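Long-range contacts in probable glutathione reductase (Sinorhizobium meliloti, PDB 4DNA), which probably catalyses the NADPH-dependent reduction of glutathione disulfide to glutathione, as an FAD-containing homodimer of the pyridine nucleotide-disulfide oxidoreductase family: residues Leu53-Ala57 with Trp81-Val85; Glu171-Gly177 with Val194-Tyr200; Val183-Ile188 with Val345-Pro349; Glu350-Val354 with Asp411-Ala416. The contacts are given in a common frame with arbitrary orientation. Residue numbers count along the deposited sequence, not the author numbering.

In the fold
All four contacts are largely buried, but their chemistry follows their place. Interaction 2 is pure sheet, six backbone hydrogen bonds between parallel strands, and interaction 1 is helix packing through apolar and aromatic side chains without a hydrogen bond across it. Interactions 3 and 4 each add one hydrogen bond involving a glutamate to close packing. Helix 180-191 links 2 and 3: Ile175 and Thr196 of interaction 2 pack on its Ala186. Interaction 3 also meets interaction 1, Val55 touching Phe346, and interaction 4, Val345 probably hydrogen-bonding Ile351. Interactions 1 and 4, centres about 22 Å apart, both reach the second subunit, as does interaction 3 through Phe346; no other chain touches interaction 2.

Interaction 1: Leu53-Ala57 with Trp81-Val85; sequences LYVYA and WAKLV
Helix 48-66, which begins at Cys48 of the probably redox-active Cys43-Cys48 disulfide, packs through Leu53-Ala57 on Trp81-Val85 at the start of helix 81-106. The two alpha-helical segments run roughly antiparallel, with short axes at 147° and 11.5 Å apart at closest approach. The CA atoms of Ala57 and Leu84, 7.7 Å apart, set the register. Tyr54 (chi1 -80°, chi2 33°) bridges most of this wide spacing. Trp81, with chi1 t and chi2 -104°, brings its CH2 to 3.7 Å from Tyr54 CE2; the six-membered ring and the Tyr54 ring have centroids 5.6 Å apart and planes at 73°, an oblique pair. One turn later Leu84 (chi1 t, chi2 p) points toward the other helix and lays CD2 over the Tyr54 face, 3.8 Å from the centroid and 12° off the normal, a CH-pi contact; Leu84 CD2 is also 3.6 Å from Ala57 CB. Val85 follows, its CG2 3.4 Å from Tyr54 OH. Tyr54 OH bonds Phe164 O, Trp81 NE1 bonds Leu166 O, and the backbone O of Ala57 accepts from NE1 of Trp72 of the second subunit. With no hydrogen bond across it, the contact rests on apolar and aromatic packing around Tyr54.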
loop_
_atom_site.group_PDB
_atom_site.type_symbol
_atom_site.label_atom_id
_atom_site.label_comp_id
_atom_site.label_asym_id
_atom_site.label_seq_id
_atom_site.Cartn_x
_atom_site.Cartn_y
_atom_site.Cartn_z
ATOM N N LEU A 53 0.951 5.228 -15.886
ATOM C CA LEU A 53 1.574 4.202 -16.702
ATOM C C LEU A 53 3.054 4.512 -16.900
ATOM O O LEU A 53 3.926 3.659 -16.709
ATOM C CB LEU A 53 0.849 4.071 -18.044
ATOM C CG LEU A 53 -0.615 3.576 -18.009
ATOM C CD1 LEU A 53 -1.155 3.356 -19.414
ATOM C CD2 LEU A 53 -0.792 2.297 -17.200
ATOM N N TYR A 54 3.331 5.758 -17.254
ATOM C CA TYR A 54 4.694 6.213 -17.493
ATOM C C TYR A 54 5.521 6.113 -16.219
ATOM O O TYR A 54 6.717 5.845 -16.262
ATOM C CB TYR A 54 4.661 7.639 -18.053
ATOM C CG TYR A 54 4.356 7.700 -19.554
ATOM C CD1 TYR A 54 3.510 6.758 -20.173
ATOM C CD2 TYR A 54 4.908 8.701 -20.353
ATOM C CE1 TYR A 54 3.239 6.814 -21.536
ATOM C CE2 TYR A 54 4.638 8.763 -21.708
ATOM C CZ TYR A 54 3.811 7.818 -22.297
ATOM O OH TYR A 54 3.565 7.902 -23.645
ATOM N N VAL A 55 4.864 6.307 -15.080
ATOM C CA VAL A 55 5.502 6.089 -13.796
ATOM C C VAL A 55 5.927 4.633 -13.713
ATOM O O VAL A 55 7.071 4.340 -13.359
ATOM C CB VAL A 55 4.565 6.409 -12.623
ATOM C CG1 VAL A 55 5.132 5.861 -11.335
ATOM C CG2 VAL A 55 4.334 7.902 -12.516
ATOM N N TYR A 56 5.007 3.729 -14.052
ATOM C CA TYR A 56 5.291 2.309 -14.019
ATOM C C TYR A 56 6.447 1.980 -14.959
ATOM O O TYR A 56 7.415 1.311 -14.559
ATOM C CB TYR A 56 4.053 1.492 -14.398
ATOM C CG TYR A 56 2.964 1.421 -13.346
ATOM C CD1 TYR A 56 3.273 1.400 -11.987
ATOM C CD2 TYR A 56 1.619 1.319 -13.717
ATOM C CE1 TYR A 56 2.281 1.311 -11.031
ATOM C CE2 TYR A 56 0.612 1.223 -12.767
ATOM C CZ TYR A 56 0.949 1.221 -11.425
ATOM O OH TYR A 56 -0.034 1.145 -10.462
ATOM N N ALA A 57 6.348 2.465 -16.199
ATOM C CA ALA A 57 7.413 2.294 -17.178
ATOM C C ALA A 57 8.740 2.721 -16.605
ATOM O O ALA A 57 9.730 2.052 -16.817
ATOM C CB ALA A 57 7.132 3.087 -18.433
ATOM N N TRP A 81 10.872 3.920 -26.320
ATOM C CA TRP A 81 9.820 4.933 -26.199
ATOM C C TRP A 81 8.628 4.719 -27.111
ATOM O O TRP A 81 7.481 4.709 -26.675
ATOM C CB TRP A 81 10.448 6.285 -26.441
ATOM C CG TRP A 81 9.527 7.473 -26.422
ATOM C CD1 TRP A 81 9.054 8.190 -27.514
ATOM C CD2 TRP A 81 8.978 8.171 -25.248
ATOM N NE1 TRP A 81 8.265 9.241 -27.110
ATOM C CE2 TRP A 81 8.179 9.286 -25.769
ATOM C CE3 TRP A 81 9.063 7.993 -23.878
ATOM C CZ2 TRP A 81 7.510 10.164 -24.930
ATOM C CZ3 TRP A 81 8.379 8.888 -23.044
ATOM C CH2 TRP A 81 7.624 9.944 -23.559
ATOM N N ALA A 82 8.891 4.525 -28.392
ATOM C CA ALA A 82 7.832 4.308 -29.372
ATOM C C ALA A 82 6.892 3.176 -28.967
ATOM O O ALA A 82 5.709 3.193 -29.305
ATOM C CB ALA A 82 8.423 4.046 -30.749
ATOM N N LYS A 83 7.416 2.202 -28.235
ATOM C CA LYS A 83 6.576 1.094 -27.803
ATOM C C LYS A 83 5.652 1.440 -26.626
ATOM O O LYS A 83 4.481 1.053 -26.621
ATOM C CB LYS A 83 7.412 -0.161 -27.571
ATOM C CG LYS A 83 7.370 -1.049 -28.803
ATOM C CD LYS A 83 8.670 -1.775 -29.072
ATOM C CE LYS A 83 8.535 -2.636 -30.320
ATOM N NZ LYS A 83 9.867 -2.984 -30.899
ATOM N N LEU A 84 6.185 2.192 -25.662
ATOM C CA LEU A 84 5.414 2.721 -24.555
ATOM C C LEU A 84 4.274 3.584 -25.069
ATOM O O LEU A 84 3.107 3.249 -24.875
ATOM C CB LEU A 84 6.301 3.552 -23.632
ATOM C CG LEU A 84 5.613 4.103 -22.378
ATOM C CD1 LEU A 84 5.012 2.954 -21.583
ATOM C CD2 LEU A 84 6.570 4.907 -21.522
ATOM N N VAL A 85 4.613 4.696 -25.720
ATOM C CA VAL A 85 3.614 5.591 -26.293
ATOM C C VAL A 85 2.527 4.807 -27.051
ATOM O O VAL A 85 1.339 5.130 -26.959
ATOM C CB VAL A 85 4.265 6.636 -27.219
ATOM C CG1 VAL A 85 3.239 7.647 -27.697
ATOM C CG2 VAL A 85 5.379 7.369 -26.498
#

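Interaction 2: Glu171-Gly177 with Val194-Tyr200; sequences ESILIAG and VKTTLIY
This is a parallel beta pairing in the Rossmann-type, probably NAD(P)-binding part of the protein: strands 172-176 and 195-199 are joined by helix 180-191 as a beta-alpha-beta unit and lie side by side in a four-stranded parallel sheet. Their axes are 4.6 Å apart at 17°, and the register runs from Ser172 opposite Lys195 to Ala176 opposite Ile199. Six backbone hydrogen bonds zigzag across: Lys195 N to Glu171 O, Ile173 N to Lys195 O and Thr197 N to Ile173 O (each 3.0 Å), then Ile175 N to Thr197 O (2.7 Å), Ile199 N to Ile175 O and Gly177 N to Ile199 O (both 2.8 Å). On one face Leu174 (chi1 t, chi2 p) has CD1 3.5 Å from Thr197 CB; on the other, Leu198, in the same rotamer, has CD1 4.0 Å from Ile175 CG2. Strand 259-262 flanks 172-176 on its other edge. Gly177, predicted to help bind NAD(+), adopts phi/psi 135/149, where a CB would jam against the preceding carbonyl; its O lies 3.2 Å from Leu198 CD1.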
loop_
_atom_site.group_PDB
_atom_site.type_symbol
_atom_site.label_atom_id
_atom_site.label_comp_id
_atom_site.label_asym_id
_atom_site.label_seq_id
_atom_site.Cartn_x
_atom_site.Cartn_y
_atom_site.Cartn_z
ATOM N N GLU A 171 17.213 13.170 -25.122
ATOM C CA GLU A 171 18.377 12.680 -24.420
ATOM C C GLU A 171 18.600 13.591 -23.207
ATOM O O GLU A 171 19.173 13.166 -22.198
ATOM C CB GLU A 171 19.577 12.609 -25.381
ATOM C CG GLU A 171 20.943 12.969 -24.792
ATOM C CD GLU A 171 21.986 13.347 -25.853
ATOM O OE1 GLU A 171 21.618 13.914 -26.922
ATOM O OE2 GLU A 171 23.184 13.079 -25.606
ATOM N N SER A 172 18.113 14.830 -23.302
ATOM C CA SER A 172 18.073 15.744 -22.159
ATOM C C SER A 172 16.762 16.534 -22.130
ATOM O O SER A 172 16.226 16.886 -23.188
ATOM C CB SER A 172 19.287 16.684 -22.139
ATOM O OG SER A 172 19.452 17.337 -23.384
ATOM N N ILE A 173 16.247 16.776 -20.917
ATOM C CA ILE A 173 15.086 17.652 -20.688
ATOM C C ILE A 173 15.322 18.656 -19.545
ATOM O O ILE A 173 16.007 18.356 -18.561
ATOM C CB ILE A 173 13.775 16.864 -20.425
ATOM C CG1 ILE A 173 12.555 17.745 -20.717
ATOM C CG2 ILE A 173 13.709 16.323 -18.996
ATOM C CD1 ILE A 173 11.301 16.962 -21.032
ATOM N N LEU A 174 14.744 19.845 -19.688
ATOM C CA LEU A 174 14.730 20.817 -18.615
ATOM C C LEU A 174 13.297 21.192 -18.313
ATOM O O LEU A 174 12.603 21.709 -19.188
ATOM C CB LEU A 174 15.537 22.071 -18.982
ATOM C CG LEU A 174 15.418 23.238 -17.998
ATOM C CD1 LEU A 174 16.242 22.976 -16.758
ATOM C CD2 LEU A 174 15.815 24.558 -18.626
ATOM N N ILE A 175 12.879 20.952 -17.072
ATOM C CA ILE A 175 11.515 21.223 -16.638
ATOM C C ILE A 175 11.395 22.355 -15.626
ATOM O O ILE A 175 11.774 22.209 -14.470
ATOM C CB ILE A 175 10.860 19.988 -16.012
ATOM C CG1 ILE A 175 10.833 18.842 -17.009
ATOM C CG2 ILE A 175 9.453 20.332 -15.554
ATOM C CD1 ILE A 175 10.806 17.477 -16.360
ATOM N N ALA A 176 10.827 23.471 -16.073
ATOM C CA ALA A 176 10.411 24.551 -15.188
ATOM C C ALA A 176 9.083 24.208 -14.497
ATOM O O ALA A 176 8.145 23.700 -15.134
ATOM C CB ALA A 176 10.281 25.836 -15.982
ATOM N N GLY A 177 8.999 24.484 -13.203
ATOM C CA GLY A 177 7.780 24.218 -12.440
ATOM C C GLY A 177 8.149 23.559 -11.128
ATOM O O GLY A 177 9.141 22.840 -11.059
ATOM N N VAL A 194 16.635 9.897 -19.408
ATOM C CA VAL A 194 16.771 11.264 -19.876
ATOM C C VAL A 194 17.586 12.009 -18.844
ATOM O O VAL A 194 17.276 11.935 -17.657
ATOM C CB VAL A 194 15.405 11.962 -20.016
ATOM C CG1 VAL A 194 15.576 13.394 -20.494
ATOM C CG2 VAL A 194 14.502 11.198 -20.968
ATOM N N LYS A 195 18.634 12.704 -19.282
ATOM C CA LYS A 195 19.350 13.637 -18.413
ATOM C C LYS A 195 18.365 14.731 -17.999
ATOM O O LYS A 195 17.976 15.559 -18.820
ATOM C CB LYS A 195 20.556 14.222 -19.153
ATOM C CG LYS A 195 21.214 15.424 -18.490
ATOM C CD LYS A 195 22.294 15.017 -17.498
ATOM C CE LYS A 195 23.036 16.233 -16.947
ATOM N NZ LYS A 195 22.288 16.877 -15.829
ATOM N N THR A 196 17.940 14.709 -16.736
ATOM C CA THR A 196 16.821 15.552 -16.272
ATOM C C THR A 196 17.245 16.741 -15.406
ATOM O O THR A 196 17.989 16.571 -14.452
ATOM C CB THR A 196 15.771 14.714 -15.504
ATOM O OG1 THR A 196 15.137 13.797 -16.399
ATOM C CG2 THR A 196 14.698 15.599 -14.882
ATOM N N THR A 197 16.759 17.938 -15.730
ATOM C CA THR A 197 16.968 19.115 -14.869
ATOM C C THR A 197 15.640 19.795 -14.544
ATOM O O THR A 197 14.805 19.998 -15.425
ATOM C CB THR A 197 17.912 20.151 -15.515
ATOM O OG1 THR A 197 19.012 19.482 -16.141
ATOM C CG2 THR A 197 18.435 21.128 -14.485
ATOM N N LEU A 198 15.451 20.147 -13.278
ATOM C CA LEU A 198 14.222 20.813 -12.824
ATOM C C LEU A 198 14.523 22.205 -12.270
ATOM O O LEU A 198 15.441 22.368 -11.452
ATOM C CB LEU A 198 13.516 19.947 -11.770
ATOM C CG LEU A 198 12.260 20.428 -11.046
ATOM C CD1 LEU A 198 11.006 20.359 -11.909
ATOM C CD2 LEU A 198 12.079 19.551 -9.831
ATOM N N ILE A 199 13.764 23.204 -12.724
ATOM C CA ILE A 199 13.960 24.580 -12.256
ATOM C C ILE A 199 12.658 25.231 -11.782
ATOM O O ILE A 199 11.582 25.025 -12.354
ATOM C CB ILE A 199 14.700 25.444 -13.298
ATOM C CG1 ILE A 199 15.117 26.793 -12.695
ATOM C CG2 ILE A 199 13.875 25.594 -14.569
ATOM C CD1 ILE A 199 15.827 27.733 -13.655
ATOM N N TYR A 200 12.774 26.013 -10.714
ATOM C CA TYR A 200 11.615 26.527 -10.003
ATOM C C TYR A 200 11.923 27.865 -9.383
ATOM O O TYR A 200 12.992 28.064 -8.841
ATOM C CB TYR A 200 11.219 25.547 -8.900
ATOM C CG TYR A 200 9.923 25.877 -8.172
ATOM C CD1 TYR A 200 8.812 26.447 -8.848
ATOM C CD2 TYR A 200 9.789 25.588 -6.813
ATOM C CE1 TYR A 200 7.623 26.732 -8.175
ATOM C CE2 TYR A 200 8.604 25.864 -6.135
ATOM C CZ TYR A 200 7.525 26.431 -6.809
ATOM O OH TYR A 200 6.360 26.673 -6.094
#

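Interaction 3: Val183-Ile188 with Val345-Pro349; sequences VEFANI and VFSQP
Glu184, extended from helix 180-191 by chi1 m and chi2 t, lies against the Val345-Ser347 backbone, the CA atoms of Glu184 and Ser347 being 4.6 Å apart. Its OE2 accepts a hydrogen bond from Phe346 N at 3.0 Å and also forms a salt bridge with Lys51, an FAD-binding residue. Phe346 (phi/psi -91/53) centres an inverse gamma turn, with a weak Ser347 N to Val345 O bond of 2.9 Å. The preceding residue, Val183, packs its CG2 on Val345 CG1 at 3.8 Å. One turn on, Asn187 (chi1 m) points toward the loop: its ND2 is 3.6 Å from Ser347 CB and bonds Val183 O at 2.6 Å. Asn187 OD1 and Gln348 O, two acceptors 3.0 Å apart, are both bonded by Lys224. The loop ends in a cis peptide before Pro349, with Ser347 OG (chi1 p) bonded to Pro349 O at 2.7 Å. Here the helix of a Rossmann beta-alpha-beta unit meets a loop of the dimerisation domain beside the flavin site, the Glu184 side chain coming within about 4 Å, nearest atoms, of FAD.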
loop_
_atom_site.group_PDB
_atom_site.type_symbol
_atom_site.label_atom_id
_atom_site.label_comp_id
_atom_site.label_asym_id
_atom_site.label_seq_id
_atom_site.Cartn_x
_atom_site.Cartn_y
_atom_site.Cartn_z
ATOM N N VAL A 183 7.346 17.551 -10.802
ATOM C CA VAL A 183 8.135 16.528 -10.135
ATOM C C VAL A 183 7.864 15.115 -10.649
ATOM O O VAL A 183 8.789 14.307 -10.723
ATOM C CB VAL A 183 8.097 16.620 -8.600
ATOM C CG1 VAL A 183 8.602 17.989 -8.157
ATOM C CG2 VAL A 183 6.707 16.376 -8.064
ATOM N N GLU A 184 6.616 14.830 -11.028
ATOM C CA GLU A 184 6.260 13.547 -11.627
ATOM C C GLU A 184 7.006 13.317 -12.940
ATOM O O GLU A 184 7.735 12.335 -13.093
ATOM C CB GLU A 184 4.758 13.467 -11.850
ATOM C CG GLU A 184 3.932 13.364 -10.570
ATOM C CD GLU A 184 2.437 13.170 -10.818
ATOM O OE1 GLU A 184 1.905 13.625 -11.880
ATOM O OE2 GLU A 184 1.797 12.557 -9.930
ATOM N N PHE A 185 6.847 14.233 -13.881
ATOM C CA PHE A 185 7.531 14.114 -15.152
ATOM C C PHE A 185 9.042 13.994 -15.025
ATOM O O PHE A 185 9.641 13.116 -15.635
ATOM C CB PHE A 185 7.137 15.253 -16.078
ATOM C CG PHE A 185 5.918 14.953 -16.871
ATOM C CD1 PHE A 185 5.986 14.099 -17.966
ATOM C CD2 PHE A 185 4.688 15.465 -16.502
ATOM C CE1 PHE A 185 4.856 13.783 -18.697
ATOM C CE2 PHE A 185 3.551 15.152 -17.235
ATOM C CZ PHE A 185 3.638 14.319 -18.339
ATOM N N ALA A 186 9.646 14.856 -14.214
ATOM C CA ALA A 186 11.076 14.798 -13.970
ATOM C C ALA A 186 11.473 13.412 -13.532
ATOM O O ALA A 186 12.476 12.869 -13.989
ATOM C CB ALA A 186 11.484 15.810 -12.928
ATOM N N ASN A 187 10.681 12.829 -12.646
ATOM C CA ASN A 187 10.936 11.457 -12.235
ATOM C C ASN A 187 10.688 10.439 -13.350
ATOM O O ASN A 187 11.461 9.490 -13.492
ATOM C CB ASN A 187 10.161 11.120 -10.971
ATOM C CG ASN A 187 10.845 11.655 -9.740
ATOM O OD1 ASN A 187 11.784 11.045 -9.232
ATOM N ND2 ASN A 187 10.397 12.807 -9.258
ATOM N N ILE A 188 9.631 10.642 -14.137
ATOM C CA ILE A 188 9.350 9.732 -15.234
ATOM C C ILE A 188 10.544 9.755 -16.194
ATOM O O ILE A 188 11.177 8.725 -16.437
ATOM C CB ILE A 188 8.006 10.048 -15.947
ATOM C CG1 ILE A 188 6.824 9.599 -15.082
ATOM C CG2 ILE A 188 7.910 9.323 -17.278
ATOM C CD1 ILE A 188 5.542 10.339 -15.362
ATOM N N VAL A 345 1.308 12.087 -4.775
ATOM C CA VAL A 345 2.159 12.620 -5.825
ATOM C C VAL A 345 2.955 11.427 -6.288
ATOM O O VAL A 345 3.662 10.795 -5.502
ATOM C CB VAL A 345 3.135 13.708 -5.326
ATOM C CG1 VAL A 345 4.084 14.118 -6.447
ATOM C CG2 VAL A 345 2.375 14.911 -4.803
ATOM N N PHE A 346 2.844 11.107 -7.562
ATOM C CA PHE A 346 3.499 9.918 -8.037
ATOM C C PHE A 346 4.878 10.204 -8.529
ATOM O O PHE A 346 5.240 9.871 -9.657
ATOM C CB PHE A 346 2.625 9.193 -9.031
ATOM C CG PHE A 346 1.457 8.547 -8.385
ATOM C CD1 PHE A 346 1.623 7.369 -7.658
ATOM C CD2 PHE A 346 0.211 9.132 -8.448
ATOM C CE1 PHE A 346 0.545 6.765 -7.032
ATOM C CE2 PHE A 346 -0.879 8.541 -7.835
ATOM C CZ PHE A 346 -0.717 7.354 -7.124
ATOM N N SER A 347 5.639 10.851 -7.653
ATOM C CA SER A 347 7.059 10.997 -7.834
ATOM C C SER A 347 7.678 9.710 -7.324
ATOM O O SER A 347 6.986 8.714 -7.063
ATOM C CB SER A 347 7.579 12.181 -7.049
ATOM O OG SER A 347 7.303 12.015 -5.678
ATOM N N GLN A 348 8.984 9.704 -7.190
ATOM C CA GLN A 348 9.654 8.482 -6.841
ATOM C C GLN A 348 10.830 8.966 -6.043
ATOM O O GLN A 348 11.737 9.574 -6.620
ATOM C CB GLN A 348 10.113 7.741 -8.101
ATOM C CG GLN A 348 9.018 7.485 -9.146
ATOM C CD GLN A 348 9.561 6.925 -10.453
ATOM O OE1 GLN A 348 9.190 7.371 -11.539
ATOM N NE2 GLN A 348 10.442 5.948 -10.354
ATOM N N PRO A 349 10.802 8.761 -4.707
ATOM C CA PRO A 349 9.753 8.064 -3.934
ATOM C C PRO A 349 8.382 8.766 -3.961
ATOM O O PRO A 349 8.319 9.998 -4.115
ATOM C CB PRO A 349 10.316 8.079 -2.507
ATOM C CG PRO A 349 11.214 9.267 -2.473
ATOM C CD PRO A 349 11.846 9.322 -3.830
#

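Interaction 4: Glu350-Val354 with Asp411-Ala416; sequences EIGTV and DAGEMA
Strand 351-354 and helix 412-416 run nearly parallel, their axes at 17° and 6.2 Å apart at closest approach. Asp411 (phi/psi 79/17) is at the N-cap position but makes no capping bond through its side chain. Gly352 (-138/133) sits over Ala412, with CA atoms only 4.2 Å apart. This approach leaves no room for a CB on Gly352, which would fall 1.6 Å from Ala412 O. Instead Gly352 CA makes a CA-H...O contact with Ala412 O at 3.1 Å. Ala412 CB presses on Gly352 N at 3.1 Å, and Ala416 CB, a turn later, on Thr353 N at 3.5 Å. Glu350 (chi1 -97°, chi2 t, chi3 84°) points toward the helix, where its OE1 accepts a hydrogen bond from Gly413 N at 3.3 Å. At the far end Val354 CG2 is 3.5 Å from Ala416 O. Glu414 accepts from the amides of Ala442 and Ala443 of the second subunit. Small residues thus seat the N-terminal part of helix 412-424 on one face of the antiparallel sheet of the dimerisation domain, at the subunit interface.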
loop_
_atom_site.group_PDB
_atom_site.type_symbol
_atom_site.label_atom_id
_atom_site.label_comp_id
_atom_site.label_asym_id
_atom_site.label_seq_id
_atom_site.Cartn_x
_atom_site.Cartn_y
_atom_site.Cartn_z
ATOM N N GLU A 350 7.305 7.987 -3.816
ATOM C CA GLU A 350 5.955 8.540 -3.768
ATOM C C GLU A 350 5.727 9.407 -2.552
ATOM O O GLU A 350 6.336 9.203 -1.506
ATOM C CB GLU A 350 4.917 7.441 -3.696
ATOM C CG GLU A 350 4.305 7.071 -5.009
ATOM C CD GLU A 350 3.575 5.757 -4.897
ATOM O OE1 GLU A 350 2.397 5.779 -4.471
ATOM O OE2 GLU A 350 4.194 4.708 -5.210
ATOM N N ILE A 351 4.817 10.359 -2.695
ATOM C CA ILE A 351 4.243 11.033 -1.554
ATOM C C ILE A 351 2.774 10.591 -1.424
ATOM O O ILE A 351 2.114 10.290 -2.411
ATOM C CB ILE A 351 4.462 12.562 -1.633
ATOM C CG1 ILE A 351 5.972 12.845 -1.596
ATOM C CG2 ILE A 351 3.774 13.277 -0.479
ATOM C CD1 ILE A 351 6.406 14.223 -2.040
ATOM N N GLY A 352 2.311 10.476 -0.186
ATOM C CA GLY A 352 0.907 10.275 0.128
ATOM C C GLY A 352 0.606 11.168 1.317
ATOM O O GLY A 352 1.380 11.208 2.275
ATOM N N THR A 353 -0.498 11.908 1.258
ATOM C CA THR A 353 -0.748 12.915 2.274
ATOM C C THR A 353 -2.222 13.170 2.526
ATOM O O THR A 353 -3.002 13.222 1.600
ATOM C CB THR A 353 0.032 14.230 1.992
ATOM O OG1 THR A 353 -0.032 15.081 3.138
ATOM C CG2 THR A 353 -0.520 14.968 0.784
ATOM N N VAL A 354 -2.565 13.292 3.804
ATOM C CA VAL A 354 -3.906 13.626 4.285
ATOM C C VAL A 354 -3.722 14.654 5.371
ATOM O O VAL A 354 -2.727 14.606 6.118
ATOM C CB VAL A 354 -4.593 12.477 5.036
ATOM C CG1 VAL A 354 -6.097 12.596 4.894
ATOM C CG2 VAL A 354 -4.104 11.110 4.584
ATOM N N ASP A 411 4.330 3.257 -2.002
ATOM C CA ASP A 411 2.885 3.036 -1.820
ATOM C C ASP A 411 2.221 4.112 -0.965
ATOM O O ASP A 411 1.098 3.926 -0.469
ATOM C CB ASP A 411 2.597 1.630 -1.259
ATOM C CG ASP A 411 3.189 0.524 -2.125
ATOM O OD1 ASP A 411 2.870 0.502 -3.345
ATOM O OD2 ASP A 411 3.971 -0.304 -1.582
ATOM N N ALA A 412 2.914 5.237 -0.810
ATOM C CA ALA A 412 2.387 6.367 -0.063
ATOM C C ALA A 412 0.978 6.776 -0.521
ATOM O O ALA A 412 0.166 7.236 0.281
ATOM C CB ALA A 412 3.340 7.538 -0.155
ATOM N N GLY A 413 0.691 6.584 -1.802
ATOM C CA GLY A 413 -0.628 6.864 -2.339
ATOM C C GLY A 413 -1.735 5.940 -1.859
ATOM O O GLY A 413 -2.813 6.398 -1.494
ATOM N N GLU A 414 -1.470 4.655 -1.855
ATOM C CA GLU A 414 -2.418 3.711 -1.330
ATOM C C GLU A 414 -2.636 3.925 0.141
ATOM O O GLU A 414 -3.717 3.749 0.624
ATOM C CB GLU A 414 -1.982 2.289 -1.621
ATOM C CG GLU A 414 -1.819 1.993 -3.090
ATOM C CD GLU A 414 -3.125 1.756 -3.790
ATOM O OE1 GLU A 414 -4.154 1.696 -3.130
ATOM O OE2 GLU A 414 -3.122 1.607 -5.008
HETATM N N MSE A 415 -1.581 4.244 0.864
HETATM C CA MSE A 415 -1.672 4.542 2.262
HETATM C C MSE A 415 -2.441 5.774 2.545
HETATM O O MSE A 415 -3.211 5.831 3.499
HETATM C CB MSE A 415 -0.271 4.685 2.779
HETATM C CG MSE A 415 0.181 3.319 3.222
HETATM SE SE MSE A 415 2.078 3.329 3.624
HETATM C CE MSE A 415 1.954 4.006 5.425
ATOM N N ALA A 416 -2.254 6.787 1.736
ATOM C CA ALA A 416 -2.942 8.017 1.992
ATOM C C ALA A 416 -4.405 7.798 1.918
ATOM O O ALA A 416 -5.138 8.330 2.696
ATOM C CB ALA A 416 -2.545 9.054 0.985
#